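Local coordinates for protein xyloglucan-specific endo-beta-1,4-glucanase BoGH9A (Bacteroides ovatus, PDB 6DHT) that cleaves the beta-1,4-linked glucan backbone of xyloglucan internally, releasing xyloglucan oligosaccharides, at residues L20-G24 with L488-S492; A479-Y484 with D534-D539; P493-H498 with S546-A550. All blocks are in the same frame, centred on the assembly; numbering follows the deposited sequence.

Contact 1 (L20-G24 with L488-S492)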
loop_
_atom_site.group_PDB
_atom_site.type_symbol
_atom_site.label_atom_id
_atom_site.label_comp_id
_atom_site.label_asym_id
_atom_site.label_seq_id
_atom_site.Cartn_x
_atom_site.Cartn_y
_atom_site.Cartn_z
ATOM N N LEU A 20 11.727 -0.816 19.220
ATOM C CA LEU A 20 12.693 -0.879 18.132
ATOM C C LEU A 20 12.073 -1.536 16.903
ATOM O O LEU A 20 10.998 -2.092 16.956
ATOM C CB LEU A 20 13.952 -1.635 18.568
ATOM C CG LEU A 20 13.908 -3.167 18.608
ATOM C CD1 LEU A 20 15.250 -3.716 18.980
ATOM C CD2 LEU A 20 12.855 -3.699 19.603
ATOM N N ASN A 21 12.802 -1.487 15.798
ATOM C CA ASN A 21 12.453 -2.254 14.617
ATOM C C ASN A 21 12.633 -3.734 14.936
ATOM O O ASN A 21 13.744 -4.221 15.126
ATOM C CB ASN A 21 13.365 -1.820 13.482
ATOM C CG ASN A 21 13.062 -2.538 12.181
ATOM O OD1 ASN A 21 12.741 -3.728 12.170
ATOM N ND2 ASN A 21 13.210 -1.823 11.065
ATOM N N GLN A 22 11.511 -4.440 15.003
ATOM C CA GLN A 22 11.517 -5.836 15.457
ATOM C C GLN A 22 11.981 -6.818 14.402
ATOM O O GLN A 22 12.082 -8.012 14.673
ATOM C CB GLN A 22 10.132 -6.228 15.948
ATOM C CG GLN A 22 9.692 -5.464 17.206
ATOM C CD GLN A 22 8.256 -5.709 17.591
ATOM O OE1 GLN A 22 7.640 -6.684 17.158
ATOM N NE2 GLN A 22 7.679 -4.789 18.375
ATOM N N LEU A 23 12.258 -6.335 13.182
ATOM C CA LEU A 23 12.853 -7.195 12.172
ATOM C C LEU A 23 14.376 -7.094 12.248
ATOM O O LEU A 23 15.079 -8.097 12.101
ATOM C CB LEU A 23 12.359 -6.813 10.787
ATOM C CG LEU A 23 10.853 -6.842 10.574
ATOM C CD1 LEU A 23 10.565 -6.888 9.057
ATOM C CD2 LEU A 23 10.125 -7.968 11.283
ATOM N N GLY A 24 14.882 -5.891 12.512
ATOM C CA GLY A 24 16.312 -5.673 12.660
ATOM C C GLY A 24 16.798 -4.538 11.777
ATOM O O GLY A 24 16.005 -3.703 11.329
ATOM N N LEU A 488 4.693 -11.009 11.390
ATOM C CA LEU A 488 6.098 -10.605 11.451
ATOM C C LEU A 488 6.436 -9.923 12.768
ATOM O O LEU A 488 5.549 -9.500 13.486
ATOM C CB LEU A 488 6.411 -9.674 10.303
ATOM C CG LEU A 488 6.357 -10.365 8.936
ATOM C CD1 LEU A 488 6.435 -9.310 7.915
ATOM C CD2 LEU A 488 7.484 -11.375 8.741
ATOM N N GLY A 489 7.724 -9.831 13.090
ATOM C CA GLY A 489 8.149 -9.185 14.324
ATOM C C GLY A 489 7.892 -10.030 15.544
ATOM O O GLY A 489 7.617 -11.221 15.447
ATOM N N THR A 490 7.986 -9.372 16.688
ATOM C CA THR A 490 7.852 -10.009 17.991
ATOM C C THR A 490 6.474 -9.864 18.589
ATOM O O THR A 490 5.975 -10.794 19.226
ATOM C CB THR A 490 8.879 -9.385 18.950
ATOM O OG1 THR A 490 10.184 -9.703 18.489
ATOM C CG2 THR A 490 8.708 -9.941 20.344
ATOM N N LYS A 491 5.885 -8.686 18.462
ATOM C CA LYS A 491 4.546 -8.440 18.974
ATOM C C LYS A 491 3.775 -7.817 17.827
ATOM O O LYS A 491 3.959 -6.642 17.523
ATOM C CB LYS A 491 4.596 -7.514 20.186
ATOM C CG LYS A 491 3.252 -7.148 20.729
ATOM C CD LYS A 491 3.407 -6.192 21.885
ATOM C CE LYS A 491 2.125 -5.552 22.246
ATOM N NZ LYS A 491 2.387 -4.390 23.138
ATOM N N SER A 492 2.957 -8.626 17.179
ATOM C CA SER A 492 2.235 -8.199 15.986
ATOM C C SER A 492 0.734 -8.515 16.131
ATOM O O SER A 492 0.338 -9.256 17.035
ATOM C CB SER A 492 2.811 -8.882 14.749
ATOM O OG SER A 492 2.810 -10.296 14.913
#

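Contact 2 (A479-Y484 with D534-D539)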
loop_
_atom_site.group_PDB
_atom_site.type_symbol
_atom_site.label_atom_id
_atom_site.label_comp_id
_atom_site.label_asym_id
_atom_site.label_seq_id
_atom_site.Cartn_x
_atom_site.Cartn_y
_atom_site.Cartn_z
ATOM N N ALA A 479 4.546 3.997 20.047
ATOM C CA ALA A 479 3.934 4.147 21.374
ATOM C C ALA A 479 3.249 2.903 21.926
ATOM O O ALA A 479 2.965 2.865 23.131
ATOM C CB ALA A 479 2.953 5.263 21.328
ATOM N N THR A 480 2.924 1.918 21.091
ATOM C CA THR A 480 2.232 0.702 21.553
ATOM C C THR A 480 3.176 -0.487 21.666
ATOM O O THR A 480 2.898 -1.436 22.417
ATOM C CB THR A 480 1.061 0.304 20.641
ATOM O OG1 THR A 480 1.591 -0.058 19.351
ATOM C CG2 THR A 480 0.106 1.433 20.493
ATOM N N GLY A 481 4.277 -0.471 20.916
ATOM C CA GLY A 481 5.171 -1.615 20.858
ATOM C C GLY A 481 4.784 -2.709 19.869
ATOM O O GLY A 481 5.406 -3.754 19.836
ATOM N N PHE A 482 3.757 -2.477 19.069
ATOM C CA PHE A 482 3.398 -3.432 18.012
ATOM C C PHE A 482 4.232 -3.227 16.759
ATOM O O PHE A 482 4.494 -2.101 16.363
ATOM C CB PHE A 482 1.948 -3.277 17.599
ATOM C CG PHE A 482 0.978 -3.984 18.502
ATOM C CD1 PHE A 482 0.529 -3.389 19.670
ATOM C CD2 PHE A 482 0.515 -5.241 18.176
ATOM C CE1 PHE A 482 -0.385 -4.052 20.498
ATOM C CE2 PHE A 482 -0.381 -5.908 18.983
ATOM C CZ PHE A 482 -0.839 -5.315 20.165
ATOM N N CYS A 483 4.655 -4.343 16.183
ATOM C CA CYS A 483 4.976 -4.397 14.769
ATOM C C CYS A 483 3.634 -4.589 14.103
ATOM O O CYS A 483 2.990 -5.613 14.317
ATOM C CB CYS A 483 5.873 -5.577 14.491
ATOM S SG CYS A 483 6.072 -5.950 12.743
ATOM N N TYR A 484 3.195 -3.597 13.340
ATOM C CA TYR A 484 1.815 -3.530 12.863
ATOM C C TYR A 484 1.521 -4.340 11.593
ATOM O O TYR A 484 0.569 -4.067 10.889
ATOM C CB TYR A 484 1.403 -2.067 12.644
ATOM C CG TYR A 484 1.236 -1.206 13.889
ATOM C CD1 TYR A 484 0.107 -1.341 14.686
ATOM C CD2 TYR A 484 2.139 -0.220 14.197
ATOM C CE1 TYR A 484 -0.089 -0.519 15.764
ATOM C CE2 TYR A 484 1.965 0.620 15.293
ATOM C CZ TYR A 484 0.843 0.450 16.074
ATOM O OH TYR A 484 0.641 1.285 17.170
ATOM N N ASP A 534 -1.664 8.158 19.627
ATOM C CA ASP A 534 -0.778 7.127 19.072
ATOM C C ASP A 534 -0.897 5.781 19.793
ATOM O O ASP A 534 -0.225 4.804 19.447
ATOM C CB ASP A 534 0.680 7.613 18.975
ATOM C CG ASP A 534 1.267 8.097 20.288
ATOM O OD1 ASP A 534 0.523 8.254 21.287
ATOM O OD2 ASP A 534 2.488 8.344 20.323
ATOM N N GLU A 535 -1.771 5.732 20.798
ATOM C CA GLU A 535 -2.029 4.512 21.537
ATOM C C GLU A 535 -3.479 4.038 21.359
ATOM O O GLU A 535 -3.907 3.053 21.973
ATOM C CB GLU A 535 -1.718 4.756 23.020
ATOM C CG GLU A 535 -0.253 5.092 23.301
ATOM C CD GLU A 535 0.030 5.316 24.783
ATOM O OE1 GLU A 535 -0.865 5.052 25.613
ATOM O OE2 GLU A 535 1.145 5.760 25.111
ATOM N N SER A 536 -4.231 4.735 20.508
ATOM C CA SER A 536 -5.623 4.392 20.233
ATOM C C SER A 536 -5.744 3.243 19.241
ATOM O O SER A 536 -6.343 3.390 18.177
ATOM C CB SER A 536 -6.394 5.595 19.698
ATOM O OG SER A 536 -6.408 6.626 20.669
ATOM N N TYR A 537 -5.225 2.094 19.648
ATOM C CA TYR A 537 -5.154 0.903 18.816
ATOM C C TYR A 537 -5.580 -0.289 19.684
ATOM O O TYR A 537 -5.122 -0.413 20.816
ATOM C CB TYR A 537 -3.702 0.710 18.267
ATOM C CG TYR A 537 -3.517 -0.658 17.665
ATOM C CD1 TYR A 537 -4.052 -0.952 16.418
ATOM C CD2 TYR A 537 -2.868 -1.670 18.353
ATOM C CE1 TYR A 537 -3.959 -2.201 15.888
ATOM C CE2 TYR A 537 -2.795 -2.950 17.835
ATOM C CZ TYR A 537 -3.319 -3.191 16.579
ATOM O OH TYR A 537 -3.288 -4.459 16.051
ATOM N N VAL A 538 -6.450 -1.122 19.140
ATOM C CA VAL A 538 -6.820 -2.384 19.766
ATOM C C VAL A 538 -6.722 -3.539 18.774
ATOM O O VAL A 538 -7.253 -3.476 17.679
ATOM C CB VAL A 538 -8.282 -2.348 20.370
ATOM C CG1 VAL A 538 -8.301 -1.479 21.599
ATOM C CG2 VAL A 538 -9.304 -1.884 19.350
ATOM N N ASP A 539 -6.071 -4.611 19.223
ATOM C CA ASP A 539 -5.934 -5.815 18.423
ATOM C C ASP A 539 -7.112 -6.761 18.697
ATOM O O ASP A 539 -6.977 -7.785 19.383
ATOM C CB ASP A 539 -4.592 -6.464 18.717
ATOM C CG ASP A 539 -4.335 -7.700 17.872
ATOM O OD1 ASP A 539 -4.923 -7.810 16.774
ATOM O OD2 ASP A 539 -3.523 -8.539 18.356
HETATM O O HOH W 1 1.780 3.811 17.748
#

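Contact 3 (P493-H498 with S546-A550). With IMD (imidazole), chain B.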
loop_
_atom_site.group_PDB
_atom_site.type_symbol
_atom_site.label_atom_id
_atom_site.label_comp_id
_atom_site.label_asym_id
_atom_site.label_seq_id
_atom_site.Cartn_x
_atom_site.Cartn_y
_atom_site.Cartn_z
ATOM N N PRO A 493 -0.130 -7.949 15.291
ATOM C CA PRO A 493 -1.572 -8.184 15.471
ATOM C C PRO A 493 -1.963 -9.644 15.263
ATOM O O PRO A 493 -1.640 -10.253 14.248
ATOM C CB PRO A 493 -2.220 -7.284 14.423
ATOM C CG PRO A 493 -1.132 -6.294 14.037
ATOM C CD PRO A 493 0.129 -7.056 14.144
ATOM N N LYS A 494 -2.669 -10.208 16.239
ATOM C CA LYS A 494 -3.141 -11.584 16.152
ATOM C C LYS A 494 -4.651 -11.667 15.865
ATOM O O LYS A 494 -5.187 -12.760 15.598
ATOM C CB LYS A 494 -2.837 -12.272 17.487
ATOM C CG LYS A 494 -1.362 -12.415 17.808
ATOM C CD LYS A 494 -0.678 -13.395 16.863
ATOM C CE LYS A 494 0.837 -13.384 17.024
ATOM N NZ LYS A 494 1.300 -14.002 18.291
ATOM N N HIS A 495 -5.323 -10.513 15.857
ATOM C CA HIS A 495 -6.789 -10.453 15.738
ATOM C C HIS A 495 -7.281 -9.412 14.742
ATOM O O HIS A 495 -8.146 -8.613 15.042
ATOM C CB HIS A 495 -7.385 -10.178 17.133
ATOM C CG HIS A 495 -7.031 -11.234 18.124
ATOM N ND1 HIS A 495 -7.603 -12.490 18.096
ATOM C CD2 HIS A 495 -6.102 -11.260 19.102
ATOM C CE1 HIS A 495 -7.060 -13.230 19.048
ATOM N NE2 HIS A 495 -6.163 -12.503 19.690
ATOM N N PRO A 496 -6.710 -9.395 13.532
ATOM C CA PRO A 496 -7.130 -8.361 12.591
ATOM C C PRO A 496 -8.601 -8.405 12.224
ATOM O O PRO A 496 -9.221 -9.467 12.212
ATOM C CB PRO A 496 -6.256 -8.643 11.345
ATOM C CG PRO A 496 -5.951 -10.108 11.466
ATOM C CD PRO A 496 -5.768 -10.350 12.928
ATOM N N HIS A 497 -9.136 -7.243 11.884
ATOM C CA HIS A 497 -10.462 -7.114 11.347
ATOM C C HIS A 497 -10.383 -7.527 9.897
ATOM O O HIS A 497 -10.181 -6.698 8.999
ATOM C CB HIS A 497 -10.941 -5.669 11.513
ATOM C CG HIS A 497 -12.293 -5.393 10.926
ATOM N ND1 HIS A 497 -12.481 -5.052 9.606
ATOM C CD2 HIS A 497 -13.529 -5.385 11.488
ATOM C CE1 HIS A 497 -13.770 -4.885 9.368
ATOM N NE2 HIS A 497 -14.427 -5.072 10.503
ATOM N N HIS A 498 -10.527 -8.828 9.678
ATOM C CA HIS A 498 -10.266 -9.437 8.369
ATOM C C HIS A 498 -11.141 -10.666 8.298
ATOM O O HIS A 498 -10.888 -11.645 8.999
ATOM C CB HIS A 498 -8.785 -9.848 8.314
ATOM C CG HIS A 498 -8.318 -10.336 6.980
ATOM N ND1 HIS A 498 -7.266 -11.225 6.845
ATOM C CD2 HIS A 498 -8.692 -10.006 5.724
ATOM C CE1 HIS A 498 -7.037 -11.432 5.559
ATOM N NE2 HIS A 498 -7.890 -10.709 4.857
ATOM N N SER A 546 -9.308 0.565 13.919
ATOM C CA SER A 546 -7.849 0.523 14.145
ATOM C C SER A 546 -7.129 -0.724 13.643
ATOM O O SER A 546 -5.878 -0.711 13.562
ATOM C CB SER A 546 -7.509 0.715 15.644
ATOM O OG SER A 546 -7.683 -0.479 16.420
ATOM N N ASN A 547 -7.869 -1.780 13.326
ATOM C CA ASN A 547 -7.250 -3.084 13.044
ATOM C C ASN A 547 -7.714 -3.703 11.716
ATOM O O ASN A 547 -7.609 -4.902 11.527
ATOM C CB ASN A 547 -7.513 -4.058 14.220
ATOM C CG ASN A 547 -6.357 -4.981 14.485
ATOM O OD1 ASN A 547 -5.187 -4.633 14.242
ATOM N ND2 ASN A 547 -6.644 -6.138 15.087
ATOM N N GLU A 548 -8.244 -2.875 10.820
ATOM C CA GLU A 548 -8.655 -3.283 9.480
ATOM C C GLU A 548 -7.416 -3.533 8.591
ATOM O O GLU A 548 -6.329 -3.042 8.885
ATOM C CB GLU A 548 -9.549 -2.179 8.882
ATOM C CG GLU A 548 -9.833 -2.175 7.391
ATOM C CD GLU A 548 -10.764 -3.242 6.887
ATOM O OE1 GLU A 548 -10.867 -4.331 7.494
ATOM O OE2 GLU A 548 -11.307 -3.014 5.782
ATOM N N VAL A 549 -7.599 -4.365 7.576
ATOM C CA VAL A 549 -6.546 -4.584 6.571
ATOM C C VAL A 549 -7.143 -4.250 5.216
ATOM O O VAL A 549 -8.351 -4.257 5.028
ATOM C CB VAL A 549 -6.027 -6.049 6.604
ATOM C CG1 VAL A 549 -5.439 -6.372 7.974
ATOM C CG2 VAL A 549 -7.144 -7.046 6.218
ATOM N N ALA A 550 -6.308 -3.910 4.241
ATOM C CA ALA A 550 -6.802 -3.481 2.937
ATOM C C ALA A 550 -5.737 -3.523 1.860
ATOM O O ALA A 550 -4.558 -3.270 2.145
ATOM C CB ALA A 550 -7.343 -2.078 3.023
HETATM N N1 IMD B . -10.602 -0.927 4.255
HETATM C C2 IMD B . -11.066 -0.714 3.003
HETATM N N3 IMD B . -10.361 0.315 2.473
HETATM C C4 IMD B . -9.476 0.754 3.395
HETATM C C5 IMD B . -9.629 -0.034 4.525
#

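Contact 1 (L20-G24 with L488-S492)
Gln22 and Leu23 meet Gly489, Thr490 and Lys491 where the N-terminal Ig-like domain of this family 9 glycoside hydrolase rests on a loop of the catalytic domain. The amide oxygen of Gln22 does most of the work. Gln22 OE1 accepts two backbone bonds, from Thr490 N at 2.8 Å and Lys491 N at 3.0 Å. Both N-H groups come from the same face of the amide, and the second bond is nearly straight (169°). The Gln22 chain runs extended beyond CG (chi2 172°), which carries OE1 across to the opposite loop. Its NE2 binds Gly481 O, so the amide is held at both ends and its rotation is fixed. Gly489 has a positive phi, and a CB there would clash with Gln22 OE1. Beside this, Leu23 lays CD2 against Gly489 N (3.5 Å) and against Leu488 CB. Both leucines also touch Leu107 of helix 105-117. Lys491 carries NZ to Thr480 O, where it makes a hydrogen bond. One step out, Asn21 shapes the loop that presents Gln22. Its ND2 is held by Asp472. Asn21 OD1 accepts from Leu23 N at 2.8 Å, an Asx turn, and from Gly24 N at 3.1 Å, an Asx motif.

Contact 2 (A479-Y484 with D534-D539)
An aromatic cluster of Phe482, Tyr484 and Tyr537 joins these two loops next to Asp539, a predicted active-site residue. Tyr537 packs against both other rings, in two T-shaped (edge-to-face) stacks. Its edge points at the face of Phe482, with Tyr537 CE2 over its centre, 3.6 Å above the ring plane. One face of Tyr537 receives the edge of Tyr484, whose CE1 sits over the centre; those planes are almost perpendicular (89°). With CG anti to the backbone N (chi1 167°), the Tyr537 ring reaches the facing loop, and its OH bonds Asn547 OD1. Both loops belong to the family 9 catalytic domain, and 534-539 leads into helix 544-547. An alanine in place of Phe482 would probably leave the edge of Tyr537 without its aromatic face and open a gap beside Asp539 OD2, now 4.1 Å from Phe482 CE2. OD2 itself accepts from Lys494 N. Thr480 forms an ST turn, its OG1 accepting from Phe482 N at 3.3 Å. Its CG2 packs on Asp534 O. A water links the loops, 2.8 Å from Tyr484 OH, and donates to Asp534 O. Ala479 CB rests 3.3 Å from Asp534 OD2; Asp534 OD1 takes the indole N-H of Trp67.

Contact 3 (P493-H498 with S546-A550)
His497 ND1 donates to Glu548 OE1 at 2.8 Å, joining two residues predicted to belong to the active site, Glu548 as the proton donor. The oxygen lies in the plane of the imidazole, at its edge. The carboxylate is turned across the ring, 65° between planes, and the N-H reaches OE1 from above the carboxylate plane. Glu548 is bent at chi2 (72°), which brings its carboxylate back toward His497. Its other oxygen, OE2, accepts from N1 of a bound imidazole at 2.7 Å, in a nearly straight bond. This molecule probably came from the crystallisation liquor; it also bonds Tyr333 OH. Glu548 OE1 also lies 2.9 Å from His497 O, a close approach of two acceptors and not a hydrogen bond. The backbones meet as well, His497 N donating to Asn547 O at 2.8 Å.

Asn547 ND2 gives a weak bond to His495 O (2.9 Å, bent to 116°) and a further bond to Asp539 OD1, while Asn547 OD1 is held by Tyr537 OH. Asp539 OD1 also receives the backbone N-H of His495, so it helps fix the loop that carries His497.

The packing lies farther along. Val549 CG2 sits over one face of the His498 ring, 3.4 Å from CD2, and Val549 CG1 touches Pro496 CB. His498 is held by Gln118 at NE2 and by Ser501 at ND1. In this buried site of the family 9 catalytic domain, His498 is the N-cap residue before helix 499-503. Across from it, 546-550 runs from the end of helix 544-547 to Ala550, the N-cap residue before helix 551-567.

In the fold
The three contacts run from the domain interface to the catalytic site. Contacts 1 and 2 have centres about 13 Å apart, and Lys491 O lies 2.8 Å from Cys483 N in a probable hydrogen bond. Contacts 2 and 3 are closer, about 12 Å between centres. Their segments alternate along the chain, and Cys483 O packs on Pro493 CD at 3.2 Å. Contacts 1 and 3 adjoin in sequence, 488-492 continuing into 493-498, but do not otherwise touch. The predicted active-site residues are shared out: Asp539 in contact 2, His497 and Glu548 in contact 3. The side chain of Glu548 is about 5 Å from that of Asp171, the predicted nucleophile.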